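PDB 2D0S: cytochrome c from Hydrogenophilus thermoluteolus, which binds heme c covalently and probably carries electrons between redox partners as a small cytochrome. Local coordinates for residues E2-A7 with I68-R73. Sequence-based numbering, arbitrary orientation.
Sequences EALAKA and IEKIVR
I71 presses its branched side chain against L4 and A5, joining the N-terminal helix 2-7 to the C-terminal helix 65-75 in the helix pair characteristic of the class I cytochrome c fold. It is a compact example of how a small heme protein brings its two chain ends together with a few apolar side chains. The short helical segments run at 125° to each other, their axes approaching to 9.1 Å. The closest CA atoms are those of A5 and I71, 5.8 Å apart.

The tight part is made by I71, which spreads two branches over the opposing helix. With CG1 anti to the carbonyl carbon (chi1 -65°), its longer arm reaches the N-terminal helix, where I71 CD1 rests 3.8 Å from the CA of A5, an approach consistent with the small size of the alanine. The shorter branch, CG2 of I71, meets the CB of A5 at 3.8 Å. L4 comes across the isoleucine at about a right angle, setting its CD1 3.6 Å from I71 CG1. Because I71 also touches the heme, this packing links the helix pair to the wall of the cofactor pocket; an alanine in its place, lacking CG1, CG2 and CD1, would probably strip L4 and A5 of the branches they pack on here and open a gap beside the heme.

Toward solvent the contact thins. No hydrogen bond crosses between the segments, and the amino group of exposed K70 turns to a salt bridge with D1, just ahead of the N-terminal helix. On this looser flank K70 meets the first helix through its CB, which lies 4.0 Å from CD1 of L4.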
loop_
_atom_site.group_PDB
_atom_site.type_symbol
_atom_site.label_atom_id
_atom_site.label_comp_id
_atom_site.label_asym_id
_atom_site.label_seq_id
_atom_site.Cartn_x
_atom_site.Cartn_y
_atom_site.Cartn_z
ATOM N N GLU A 2 -8.096 5.358 -6.336
ATOM C CA GLU A 2 -7.181 6.446 -6.053
ATOM C C GLU A 2 -7.706 7.471 -5.009
ATOM O O GLU A 2 -6.918 8.004 -4.184
ATOM C CB GLU A 2 -6.767 7.163 -7.337
ATOM C CG GLU A 2 -5.629 8.169 -7.103
ATOM C CD GLU A 2 -5.261 8.959 -8.346
ATOM O OE1 GLU A 2 -5.337 8.408 -9.470
ATOM O OE2 GLU A 2 -4.892 10.132 -8.186
ATOM N N ALA A 3 -9.003 7.792 -5.066
ATOM C CA ALA A 3 -9.548 8.821 -4.196
ATOM C C ALA A 3 -9.556 8.298 -2.763
ATOM O O ALA A 3 -9.368 9.051 -1.806
ATOM C CB ALA A 3 -10.995 9.196 -4.645
ATOM N N LEU A 4 -9.826 7.011 -2.619
ATOM C CA LEU A 4 -9.820 6.377 -1.318
ATOM C C LEU A 4 -8.382 6.350 -0.702
ATOM O O LEU A 4 -8.186 6.645 0.487
ATOM C CB LEU A 4 -10.363 4.963 -1.444
ATOM C CG LEU A 4 -11.170 4.275 -0.338
ATOM C CD1 LEU A 4 -10.775 2.815 -0.224
ATOM C CD2 LEU A 4 -11.178 4.916 1.005
ATOM N N ALA A 5 -7.402 6.014 -1.521
ATOM C CA ALA A 5 -6.029 5.943 -1.073
ATOM C C ALA A 5 -5.630 7.282 -0.511
ATOM O O ALA A 5 -5.043 7.382 0.597
ATOM C CB ALA A 5 -5.097 5.556 -2.248
ATOM N N LYS A 6 -5.968 8.319 -1.257
ATOM C CA LYS A 6 -5.687 9.681 -0.847
ATOM C C LYS A 6 -6.499 10.113 0.409
ATOM O O LYS A 6 -5.959 10.690 1.317
ATOM C CB LYS A 6 -5.852 10.638 -2.070
ATOM C CG LYS A 6 -6.107 12.052 -1.747
ATOM C CD LYS A 6 -4.819 12.800 -1.564
ATOM C CE LYS A 6 -5.073 14.288 -1.306
ATOM N NZ LYS A 6 -3.778 15.025 -1.127
ATOM N N ALA A 7 -7.759 9.739 0.490
ATOM C CA ALA A 7 -8.554 10.049 1.687
ATOM C C ALA A 7 -7.987 9.368 2.904
ATOM O O ALA A 7 -8.192 9.830 3.993
ATOM C CB ALA A 7 -10.050 9.630 1.502
ATOM N N ILE A 68 -8.850 -0.861 3.215
ATOM C CA ILE A 68 -7.494 -1.212 2.881
ATOM C C ILE A 68 -7.480 -2.182 1.683
ATOM O O ILE A 68 -6.742 -1.983 0.728
ATOM C CB ILE A 68 -6.746 -1.847 4.073
ATOM C CG1 ILE A 68 -6.581 -0.819 5.187
ATOM C CG2 ILE A 68 -5.395 -2.345 3.607
ATOM C CD1 ILE A 68 -6.033 -1.406 6.483
ATOM N N GLU A 69 -8.307 -3.225 1.730
ATOM C CA GLU A 69 -8.302 -4.210 0.635
ATOM C C GLU A 69 -8.680 -3.592 -0.723
ATOM O O GLU A 69 -8.059 -3.871 -1.724
ATOM C CB GLU A 69 -9.211 -5.381 0.959
ATOM C CG GLU A 69 -9.200 -6.497 -0.083
ATOM C CD GLU A 69 -10.301 -7.507 0.166
ATOM O OE1 GLU A 69 -10.674 -8.221 -0.761
ATOM O OE2 GLU A 69 -10.843 -7.511 1.268
ATOM N N LYS A 70 -9.698 -2.755 -0.735
ATOM C CA LYS A 70 -10.008 -1.926 -1.897
ATOM C C LYS A 70 -8.757 -1.178 -2.465
ATOM O O LYS A 70 -8.529 -1.163 -3.669
ATOM C CB LYS A 70 -11.090 -0.916 -1.503
ATOM C CG LYS A 70 -12.016 -0.479 -2.600
ATOM C CD LYS A 70 -13.448 -0.113 -1.994
ATOM C CE LYS A 70 -14.391 0.536 -3.037
ATOM N NZ LYS A 70 -13.669 1.162 -4.237
ATOM N N ILE A 71 -7.994 -0.503 -1.606
ATOM C CA ILE A 71 -6.867 0.295 -2.096
ATOM C C ILE A 71 -5.836 -0.676 -2.668
ATOM O O ILE A 71 -5.396 -0.531 -3.805
ATOM C CB ILE A 71 -6.258 1.160 -0.999
ATOM C CG1 ILE A 71 -7.282 2.227 -0.511
ATOM C CG2 ILE A 71 -4.883 1.812 -1.500
ATOM C CD1 ILE A 71 -6.930 2.836 0.952
ATOM N N VAL A 72 -5.619 -1.775 -1.960
ATOM C CA VAL A 72 -4.613 -2.716 -2.367
ATOM C C VAL A 72 -4.930 -3.383 -3.714
ATOM O O VAL A 72 -4.061 -3.475 -4.600
ATOM C CB VAL A 72 -4.299 -3.746 -1.276
ATOM C CG1 VAL A 72 -3.589 -4.940 -1.879
ATOM C CG2 VAL A 72 -3.401 -3.092 -0.135
ATOM N N ARG A 73 -6.186 -3.749 -3.938
ATOM C CA ARG A 73 -6.521 -4.368 -5.230
ATOM C C ARG A 73 -6.351 -3.364 -6.358
ATOM O O ARG A 73 -5.939 -3.720 -7.449
ATOM C CB ARG A 73 -7.924 -4.992 -5.211
ATOM C CG ARG A 73 -8.023 -6.181 -4.294
ATOM C CD ARG A 73 -9.405 -6.951 -4.436
ATOM N NE ARG A 73 -9.503 -8.045 -3.467
ATOM C CZ ARG A 73 -9.017 -9.274 -3.668
ATOM N NH1 ARG A 73 -8.465 -9.579 -4.819
ATOM N NH2 ARG A 73 -9.138 -10.215 -2.732
#